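PDB 4UWM: 3,6-diketocamphane 1,6-monooxygenase from Pseudomonas putida, which catalyses the FMNH2- and oxygen-dependent Baeyer-Villiger lactonisation of (1S,4S)-bornane-2,5-dione, a step in the degradation of (-)-camphor. Local coordinates for residues A86-M91 with F148-I153; N140-E145 with K164-G169; S256-C261 with N317-G322. One frame throughout, in Å; residues are numbered along the deposited sequence.

Interactions 1 and 2 share helix 139-155 and touch each other through Ile-149, which packs on Ala-168. Interaction 1 is buried and apolar. It joins helices 85-98 and 139-155 with no hydrogen bond between the two segments. Interaction 2 lies at the surface, where the same helix holds the turn of a beta hairpin. Here a carboxylate grips backbone N-H groups and a methionine covers an aromatic ring. Interaction 3 lies on the opposite side of the chain's centre, about 38 Å from interaction 1 between centres. It is buried like interaction 1, but it is a parallel strand pair held by backbone hydrogen bonds. Interactions 1 and 2 also reach the second subunit.

Interaction 1. Residues A86-M91 with F148-I153; sequences AKLATM and FIMEKI
Met-150 lies across Ala-89 and reaches Leu-88 with its sulfur. Its CB and CG both rest on the Ala-89 methyl, and Met-150 CB is 3.8 Å from Ala-89 CB. The next atom, Met-150 SD, is 3.7 Å from Leu-88 CG and equally near the backbone N of Ala-89. The chain then bends at chi3 (-68°), which leaves Met-150 CE 4.3 Å from Leu-88 CD2. Pro-85, Leu-80 and Ile-92 also pack on this methionine. A methyl is all that Ala-89 places between the backbones, and Ala-89 CA comes within 5.1 Å of Met-150 CA. One turn further along, Ile-153 is modelled in two conformers. In one of them Ile-153 CG2 lies 3.8 Å from Ala-89 CB and its CD1 reaches Ala-86, so this part of the packing is less certain. No hydrogen bond links the two segments. Within helix 85-98, Thr-90 OG1 bonds to Ala-86 O at 2.8 Å. That oxygen also accepts the backbone N-H of Thr-90, and the two donors come from opposite faces of its carbonyl plane. Lys-87 packs on Gln-83 of the second subunit. The segment axes approach to 8.8 Å at 47°. This is packing of two outer helices of a TIM barrel, one after strand 72-79 and one after strand 105-108, as expected in the bacterial luciferase family.

Interaction 2. Residues N140-E145 with K164-G169; sequences NDMVRE and KYWDAG
The turn of the beta hairpin 159-162/167-170 is held against helix 139-155 by Glu-145, whose carboxylate meets the backbone N-H groups of the turn. The Glu-145 side chain is extended, with CG anti to the backbone N (chi1 -174°), and this carries the carboxylate out to the turn. Glu-145 OE2 accepts from Trp-166 N at 2.9 Å and from Tyr-165 N at 3.1 Å, both on the syn side. Weak bonds run to OE1 from Lys-164 N and Tyr-165 N. This set of N-H donors would probably stabilise the negative charge. Met-142 and Tyr-165 make a CH-pi and Met-aromatic contact. Met-142 CG sits over the centre of the Tyr-165 ring, 3.4 Å from the centroid, and Met-142 SD is 4.4 Å from the same centroid. The Trp-166 ring turns its edge to the helix backbone, with Trp-166 CZ3 3.3 Å from Met-142 O. A water joins Asp-141 OD2 to Tyr-165 OH, and also meets one conformer of Lys-164. Tyr-165 OH has a direct partner in Asn-138 N. Along the chain, the hairpin comes between barrel strands 105-108 and 198-202, and its Asp-167 forms a salt bridge to Lys-137 of the second subunit.

Interaction 3. Residues S256-C261 with N317-G322; sequences SHTVFC and NVFLVG
The CG2 methyl of Thr-258 lies over the centre of the Phe-319 ring, 3.7 Å from its centroid. The two side chains run side by side and point the same way. With chi1 at -58°, Thr-258 CG2 is anti to the backbone N, and this is the branch laid on the ring. Thr-258 OG1 bonds to a triethylene glycol molecule, probably from the crystallisation liquor. An alanine in place of Phe-319 would probably leave the Thr-258 methyl without its aromatic cover and open a gap beside Phe-281, whose ring also meets Phe-319. Leu-320 makes the second CH-pi contact. Leu-320 CD1 sits over one face of the His-257 ring, offset toward the rim and 3.8 Å from the centroid. A water at the edge of that ring links His-257 ND1 to Val-318 O. These residues lead into the parallel pairing of strands 254-261 and 320-322. The first strand belongs to the TIM barrel sheet, where His-257 also bonds to the backbone of strand 343-347. Leu-320 N donates to Thr-258 O at 2.9 Å, nearly along the C=O axis. Phe-260 N donates to Leu-320 O at 3.2 Å from above the carbonyl plane. Gly-322 N then donates to Phe-260 O, also at 3.2 Å. Leu-320 is the centre of an inverse gamma turn. The backbone angles of Gly-322 would jam a CB against the carbonyl O of Val-321. Val-259 and Leu-320 share one face of the sheet and pack on Leu-344. Phe-260 and Val-321 take the other face, which helix 265-274 covers.

Interaction 1. Residues A86-M91 with F148-I153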
loop_
_atom_site.group_PDB
_atom_site.type_symbol
_atom_site.label_atom_id
_atom_site.label_comp_id
_atom_site.label_asym_id
_atom_site.label_seq_id
_atom_site.Cartn_x
_atom_site.Cartn_y
_atom_site.Cartn_z
ATOM N N ALA A 86 -0.881 9.281 11.630
ATOM C CA ALA A 86 0.392 8.607 11.950
ATOM C C ALA A 86 0.649 7.402 11.022
ATOM O O ALA A 86 1.762 7.194 10.576
ATOM C CB ALA A 86 0.439 8.151 13.417
ATOM N N LYS A 87 -0.375 6.609 10.788
ATOM C CA LYS A 87 -0.274 5.480 9.834
ATOM C C LYS A 87 0.113 5.988 8.434
ATOM O O LYS A 87 0.986 5.420 7.777
ATOM C CB LYS A 87 -1.606 4.727 9.795
ATOM C CG LYS A 87 -1.607 3.405 9.020
ATOM C CD LYS A 87 -0.799 2.359 9.804
ATOM C CE LYS A 87 -0.822 0.998 9.151
ATOM N NZ LYS A 87 -0.085 1.098 7.860
ATOM N N LEU A 88 -0.576 7.028 7.976
ATOM C CA LEU A 88 -0.305 7.626 6.663
ATOM C C LEU A 88 1.103 8.239 6.594
ATOM O O LEU A 88 1.881 7.986 5.659
ATOM C CB LEU A 88 -1.421 8.639 6.305
ATOM C CG LEU A 88 -1.290 9.390 4.968
ATOM C CD1 LEU A 88 -1.072 8.411 3.796
ATOM C CD2 LEU A 88 -2.512 10.271 4.736
ATOM N N ALA A 89 1.477 9.000 7.620
ATOM C CA ALA A 89 2.821 9.600 7.630
ATOM C C ALA A 89 3.922 8.554 7.529
ATOM O O ALA A 89 4.900 8.749 6.809
ATOM C CB ALA A 89 3.033 10.469 8.905
ATOM N N THR A 90 3.778 7.453 8.268
ATOM C CA THR A 90 4.774 6.375 8.279
ATOM C C THR A 90 4.908 5.730 6.877
ATOM O O THR A 90 6.019 5.494 6.409
ATOM C CB THR A 90 4.389 5.282 9.317
ATOM O OG1 THR A 90 4.236 5.882 10.613
ATOM C CG2 THR A 90 5.450 4.160 9.397
ATOM N N MET A 91 3.771 5.461 6.243
ATOM C CA MET A 91 3.750 4.848 4.895
ATOM C C MET A 91 4.416 5.779 3.884
ATOM O O MET A 91 5.241 5.342 3.080
ATOM C CB MET A 91 2.319 4.507 4.457
ATOM C CG MET A 91 2.229 3.849 3.054
ATOM S SD MET A 91 2.028 5.053 1.746
ATOM C CE MET A 91 0.333 5.563 1.959
ATOM N N PHE A 148 -0.836 18.778 10.092
ATOM C CA PHE A 148 -0.161 19.219 11.333
ATOM C C PHE A 148 0.523 18.029 11.998
ATOM O O PHE A 148 1.715 18.094 12.293
ATOM C CB PHE A 148 -1.164 19.881 12.281
ATOM C CG PHE A 148 -0.603 20.197 13.653
ATOM C CD1 PHE A 148 0.187 21.321 13.859
ATOM C CD2 PHE A 148 -0.878 19.366 14.732
ATOM C CE1 PHE A 148 0.690 21.621 15.116
ATOM C CE2 PHE A 148 -0.370 19.653 15.998
ATOM C CZ PHE A 148 0.410 20.789 16.188
ATOM N N ILE A 149 -0.229 16.937 12.194
ATOM C CA ILE A 149 0.307 15.689 12.773
ATOM C C ILE A 149 1.411 15.043 11.939
ATOM O O ILE A 149 2.481 14.715 12.469
ATOM C CB ILE A 149 -0.834 14.665 13.064
ATOM C CG1 ILE A 149 -1.774 15.233 14.134
ATOM C CG2 ILE A 149 -0.279 13.295 13.457
ATOM C CD1 ILE A 149 -3.134 14.547 14.257
ATOM N N MET A 150 1.169 14.850 10.630
ATOM C CA MET A 150 2.142 14.159 9.801
ATOM C C MET A 150 3.499 14.852 9.768
ATOM O O MET A 150 4.539 14.195 9.835
ATOM C CB MET A 150 1.601 13.957 8.358
ATOM C CG MET A 150 0.335 13.091 8.304
ATOM S SD MET A 150 0.162 12.317 6.649
ATOM C CE MET A 150 -0.161 13.744 5.638
ATOM N N GLU A 151 3.502 16.174 9.631
ATOM C CA GLU A 151 4.768 16.923 9.626
ATOM C C GLU A 151 5.556 16.697 10.920
ATOM O O GLU A 151 6.779 16.646 10.900
ATOM C CB GLU A 151 4.510 18.420 9.457
ATOM C CG GLU A 151 3.910 18.775 8.109
ATOM C CD GLU A 151 3.471 20.224 8.012
ATOM O OE1 GLU A 151 3.074 20.826 9.033
ATOM O OE2 GLU A 151 3.475 20.744 6.887
ATOM N N LYS A 152 4.851 16.570 12.038
ATOM C CA LYS A 152 5.539 16.318 13.323
ATOM C C LYS A 152 6.057 14.870 13.422
ATOM O O LYS A 152 7.152 14.617 13.951
ATOM C CB LYS A 152 4.652 16.730 14.499
ATOM C CG LYS A 152 4.322 18.219 14.507
ATOM C CD LYS A 152 3.232 18.543 15.524
ATOM C CE LYS A 152 3.808 18.647 16.938
ATOM N NZ LYS A 152 4.740 19.804 17.070
ATOM N N ILE A 153 5.311 13.917 12.866
ATOM C CA ILE A 153 5.804 12.546 12.827
ATOM C C ILE A 153 7.075 12.465 11.987
ATOM O O ILE A 153 8.030 11.810 12.392
ATOM C CB ILE A 153 4.730 11.547 12.368
ATOM C CG1 ILE A 153 3.762 11.296 13.523
ATOM C CG2 ILE A 153 5.354 10.217 11.929
ATOM C CD1 ILE A 153 2.337 11.122 13.082
#

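Interaction 2. Residues N140-E145 with K164-G169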
loop_
_atom_site.group_PDB
_atom_site.type_symbol
_atom_site.label_atom_id
_atom_site.label_comp_id
_atom_site.label_asym_id
_atom_site.label_seq_id
_atom_site.Cartn_x
_atom_site.Cartn_y
_atom_site.Cartn_z
ATOM N N ASN A 140 -12.026 20.211 5.373
ATOM C CA ASN A 140 -10.817 21.064 5.311
ATOM C C ASN A 140 -10.082 21.184 6.648
ATOM O O ASN A 140 -8.848 21.226 6.681
ATOM C CB ASN A 140 -11.142 22.449 4.728
ATOM C CG ASN A 140 -11.530 22.387 3.250
ATOM O OD1 ASN A 140 -10.972 21.607 2.456
ATOM N ND2 ASN A 140 -12.488 23.208 2.873
ATOM N N ASP A 141 -10.840 21.237 7.744
ATOM C CA ASP A 141 -10.251 21.220 9.087
ATOM C C ASP A 141 -9.554 19.875 9.348
ATOM O O ASP A 141 -8.474 19.831 9.940
ATOM C CB ASP A 141 -11.317 21.423 10.164
ATOM C CG ASP A 141 -11.902 22.830 10.174
ATOM O OD1 ASP A 141 -11.295 23.753 9.585
ATOM O OD2 ASP A 141 -12.976 23.008 10.798
ATOM N N MET A 142 -10.194 18.789 8.907
ATOM C CA MET A 142 -9.572 17.455 8.927
ATOM C C MET A 142 -8.243 17.425 8.174
ATOM O O MET A 142 -7.253 16.910 8.704
ATOM C CB MET A 142 -10.535 16.371 8.432
ATOM C CG MET A 142 -11.732 16.231 9.325
ATOM S SD MET A 142 -12.947 15.016 8.815
ATOM C CE MET A 142 -12.248 13.508 9.491
ATOM N N VAL A 143 -8.201 18.008 6.971
ATOM C CA VAL A 143 -6.940 18.110 6.210
ATOM C C VAL A 143 -5.859 18.837 6.994
ATOM O O VAL A 143 -4.710 18.393 7.044
ATOM C CB VAL A 143 -7.133 18.751 4.797
ATOM C CG1 VAL A 143 -5.805 19.057 4.118
ATOM C CG2 VAL A 143 -8.008 17.875 3.904
ATOM N N ARG A 144 -6.224 19.959 7.621
ATOM C CA ARG A 144 -5.280 20.762 8.404
ATOM C C ARG A 144 -4.691 20.002 9.599
ATOM O O ARG A 144 -3.495 20.039 9.834
ATOM C CB ARG A 144 -5.976 22.043 8.890
ATOM C CG ARG A 144 -5.067 23.249 9.038
ATOM C CD ARG A 144 -5.875 24.494 9.385
ATOM N NE ARG A 144 -7.053 24.659 8.530
ATOM C CZ ARG A 144 -8.309 24.649 8.968
ATOM N NH1 ARG A 144 -8.571 24.489 10.261
ATOM N NH2 ARG A 144 -9.307 24.808 8.113
ATOM N N GLU A 145 -5.548 19.335 10.362
ATOM C CA GLU A 145 -5.098 18.608 11.551
ATOM C C GLU A 145 -4.219 17.433 11.141
ATOM O O GLU A 145 -3.196 17.174 11.767
ATOM C CB GLU A 145 -6.279 18.137 12.416
ATOM C CG GLU A 145 -5.875 17.492 13.750
ATOM C CD GLU A 145 -7.069 17.058 14.581
ATOM O OE1 GLU A 145 -8.054 17.801 14.657
ATOM O OE2 GLU A 145 -7.044 15.969 15.166
ATOM N N LYS A 164 -9.153 17.327 17.510
ATOM C CA LYS A 164 -10.592 17.237 17.305
ATOM C C LYS A 164 -10.956 15.948 16.568
ATOM O O LYS A 164 -12.036 15.359 16.783
ATOM C CB LYS A 164 -11.106 18.455 16.525
ATOM C CG LYS A 164 -12.601 18.686 16.684
ATOM C CD LYS A 164 -13.161 19.636 15.640
ATOM C CE LYS A 164 -14.677 19.643 15.707
ATOM N NZ LYS A 164 -15.251 20.577 14.702
ATOM N N TYR A 165 -10.052 15.503 15.702
ATOM C CA TYR A 165 -10.350 14.373 14.829
ATOM C C TYR A 165 -9.507 13.133 15.103
ATOM O O TYR A 165 -9.977 12.001 14.904
ATOM C CB TYR A 165 -10.219 14.812 13.365
ATOM C CG TYR A 165 -11.195 15.914 12.995
ATOM C CD1 TYR A 165 -12.559 15.644 12.905
ATOM C CD2 TYR A 165 -10.757 17.215 12.733
ATOM C CE1 TYR A 165 -13.462 16.642 12.579
ATOM C CE2 TYR A 165 -11.664 18.227 12.408
ATOM C CZ TYR A 165 -13.013 17.919 12.330
ATOM O OH TYR A 165 -13.958 18.869 12.002
ATOM N N TRP A 166 -8.266 13.331 15.533
ATOM C CA TRP A 166 -7.411 12.191 15.872
ATOM C C TRP A 166 -6.583 12.404 17.127
ATOM O O TRP A 166 -6.225 13.528 17.456
ATOM C CB TRP A 166 -6.410 11.899 14.748
ATOM C CG TRP A 166 -7.032 11.557 13.439
ATOM C CD1 TRP A 166 -7.525 10.350 13.049
ATOM C CD2 TRP A 166 -7.220 12.448 12.328
ATOM N NE1 TRP A 166 -8.000 10.423 11.766
ATOM C CE2 TRP A 166 -7.816 11.694 11.290
ATOM C CE3 TRP A 166 -6.921 13.798 12.103
ATOM C CZ2 TRP A 166 -8.140 12.243 10.046
ATOM C CZ3 TRP A 166 -7.247 14.356 10.836
ATOM C CH2 TRP A 166 -7.850 13.567 9.835
ATOM N N ASP A 167 -6.221 11.298 17.768
ATOM C CA ASP A 167 -5.096 11.297 18.704
ATOM C C ASP A 167 -3.876 10.696 18.006
ATOM O O ASP A 167 -3.987 9.679 17.324
ATOM C CB ASP A 167 -5.441 10.468 19.940
ATOM C CG ASP A 167 -6.595 11.051 20.716
ATOM O OD1 ASP A 167 -6.725 12.287 20.753
ATOM O OD2 ASP A 167 -7.388 10.271 21.255
ATOM N N ALA A 168 -2.717 11.314 18.183
ATOM C CA ALA A 168 -1.497 10.834 17.558
ATOM C C ALA A 168 -0.290 11.375 18.291
ATOM O O ALA A 168 -0.395 12.337 19.034
ATOM C CB ALA A 168 -1.458 11.283 16.099
ATOM N N GLY A 169 0.868 10.761 18.097
ATOM C CA GLY A 169 2.078 11.309 18.671
ATOM C C GLY A 169 3.352 10.642 18.222
ATOM O O GLY A 169 3.344 9.812 17.313
HETATM O O HOH W 1 -13.700 21.279 12.445
#

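Interaction 3. Residues S256-C261 with N317-G322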
loop_
_atom_site.group_PDB
_atom_site.type_symbol
_atom_site.label_atom_id
_atom_site.label_comp_id
_atom_site.label_asym_id
_atom_site.label_seq_id
_atom_site.Cartn_x
_atom_site.Cartn_y
_atom_site.Cartn_z
ATOM N N SER A 256 -2.874 19.876 -16.034
ATOM C CA SER A 256 -3.380 18.661 -16.662
ATOM C C SER A 256 -4.184 18.985 -17.926
ATOM O O SER A 256 -5.079 19.834 -17.886
ATOM C CB SER A 256 -4.235 17.884 -15.653
ATOM O OG SER A 256 -4.941 16.827 -16.271
ATOM N N HIS A 257 -3.864 18.304 -19.017
ATOM C CA HIS A 257 -4.505 18.487 -20.314
ATOM C C HIS A 257 -4.784 17.115 -20.899
ATOM O O HIS A 257 -4.047 16.154 -20.624
ATOM C CB HIS A 257 -3.560 19.193 -21.305
ATOM C CG HIS A 257 -3.355 20.653 -21.047
ATOM N ND1 HIS A 257 -4.210 21.621 -21.531
ATOM C CD2 HIS A 257 -2.376 21.312 -20.386
ATOM C CE1 HIS A 257 -3.772 22.813 -21.164
ATOM N NE2 HIS A 257 -2.657 22.654 -20.472
ATOM N N THR A 258 -5.815 17.040 -21.734
ATOM C CA THR A 258 -6.019 15.897 -22.615
ATOM C C THR A 258 -5.141 16.137 -23.852
ATOM O O THR A 258 -5.267 17.174 -24.512
ATOM C CB THR A 258 -7.501 15.773 -22.993
ATOM O OG1 THR A 258 -8.278 15.639 -21.798
ATOM C CG2 THR A 258 -7.742 14.577 -23.923
ATOM N N VAL A 259 -4.228 15.203 -24.119
ATOM C CA VAL A 259 -3.141 15.394 -25.077
ATOM C C VAL A 259 -2.976 14.135 -25.904
ATOM O O VAL A 259 -2.832 13.043 -25.363
ATOM C CB VAL A 259 -1.782 15.698 -24.390
ATOM C CG1 VAL A 259 -0.715 16.046 -25.418
ATOM C CG2 VAL A 259 -1.907 16.830 -23.399
ATOM N N PHE A 260 -3.006 14.286 -27.229
ATOM C CA PHE A 260 -2.710 13.160 -28.108
ATOM C C PHE A 260 -1.941 13.617 -29.349
ATOM O O PHE A 260 -2.300 14.611 -29.996
ATOM C CB PHE A 260 -3.969 12.376 -28.475
ATOM C CG PHE A 260 -3.674 11.050 -29.132
ATOM C CD1 PHE A 260 -3.448 10.968 -30.510
ATOM C CD2 PHE A 260 -3.598 9.888 -28.377
ATOM C CE1 PHE A 260 -3.164 9.751 -31.110
ATOM C CE2 PHE A 260 -3.310 8.668 -28.973
ATOM C CZ PHE A 260 -3.091 8.596 -30.341
ATOM N N CYS A 261 -0.873 12.884 -29.644
ATOM C CA CYS A 261 0.036 13.221 -30.728
ATOM C C CYS A 261 0.201 12.060 -31.710
ATOM O O CYS A 261 0.276 10.909 -31.298
ATOM C CB CYS A 261 1.390 13.599 -30.139
ATOM S SG CYS A 261 2.437 14.573 -31.222
ATOM N N ASN A 317 -10.625 22.567 -30.361
ATOM C CA ASN A 317 -10.354 23.862 -29.727
ATOM C C ASN A 317 -9.759 23.807 -28.317
ATOM O O ASN A 317 -9.201 24.796 -27.845
ATOM C CB ASN A 317 -11.642 24.686 -29.688
ATOM C CG ASN A 317 -12.312 24.779 -31.047
ATOM O OD1 ASN A 317 -11.929 25.592 -31.881
ATOM N ND2 ASN A 317 -13.312 23.937 -31.275
ATOM N N VAL A 318 -9.902 22.664 -27.644
ATOM C CA VAL A 318 -9.483 22.525 -26.237
ATOM C C VAL A 318 -8.309 21.550 -26.080
ATOM O O VAL A 318 -7.228 21.945 -25.625
ATOM C CB VAL A 318 -10.655 22.093 -25.334
ATOM C CG1 VAL A 318 -10.185 21.922 -23.896
ATOM C CG2 VAL A 318 -11.784 23.111 -25.408
ATOM N N PHE A 319 -8.516 20.296 -26.481
ATOM C CA PHE A 319 -7.491 19.264 -26.332
ATOM C C PHE A 319 -6.253 19.664 -27.081
ATOM O O PHE A 319 -6.330 20.351 -28.093
ATOM C CB PHE A 319 -7.957 17.911 -26.878
ATOM C CG PHE A 319 -9.135 17.332 -26.169
ATOM C CD1 PHE A 319 -9.631 17.906 -24.996
ATOM C CD2 PHE A 319 -9.735 16.178 -26.653
ATOM C CE1 PHE A 319 -10.717 17.346 -24.342
ATOM C CE2 PHE A 319 -10.822 15.616 -26.001
ATOM C CZ PHE A 319 -11.308 16.197 -24.846
ATOM N N LEU A 320 -5.109 19.227 -26.583
ATOM C CA LEU A 320 -3.854 19.470 -27.249
ATOM C C LEU A 320 -3.587 18.287 -28.173
ATOM O O LEU A 320 -2.840 17.376 -27.823
ATOM C CB LEU A 320 -2.744 19.669 -26.211
ATOM C CG LEU A 320 -2.937 20.878 -25.291
ATOM C CD1 LEU A 320 -1.806 20.965 -24.274
ATOM C CD2 LEU A 320 -3.038 22.175 -26.087
ATOM N N VAL A 321 -4.214 18.321 -29.354
ATOM C CA VAL A 321 -4.197 17.220 -30.334
ATOM C C VAL A 321 -3.650 17.647 -31.717
ATOM O O VAL A 321 -3.920 18.752 -32.187
ATOM C CB VAL A 321 -5.618 16.625 -30.499
ATOM C CG1 VAL A 321 -5.665 15.519 -31.555
ATOM C CG2 VAL A 321 -6.128 16.082 -29.171
ATOM N N GLY A 322 -2.886 16.762 -32.356
ATOM C CA GLY A 322 -2.336 17.017 -33.689
ATOM C C GLY A 322 -0.989 16.355 -33.901
ATOM O O GLY A 322 -0.638 15.408 -33.206
HETATM O O HOH W 2 -6.251 20.912 -23.103
#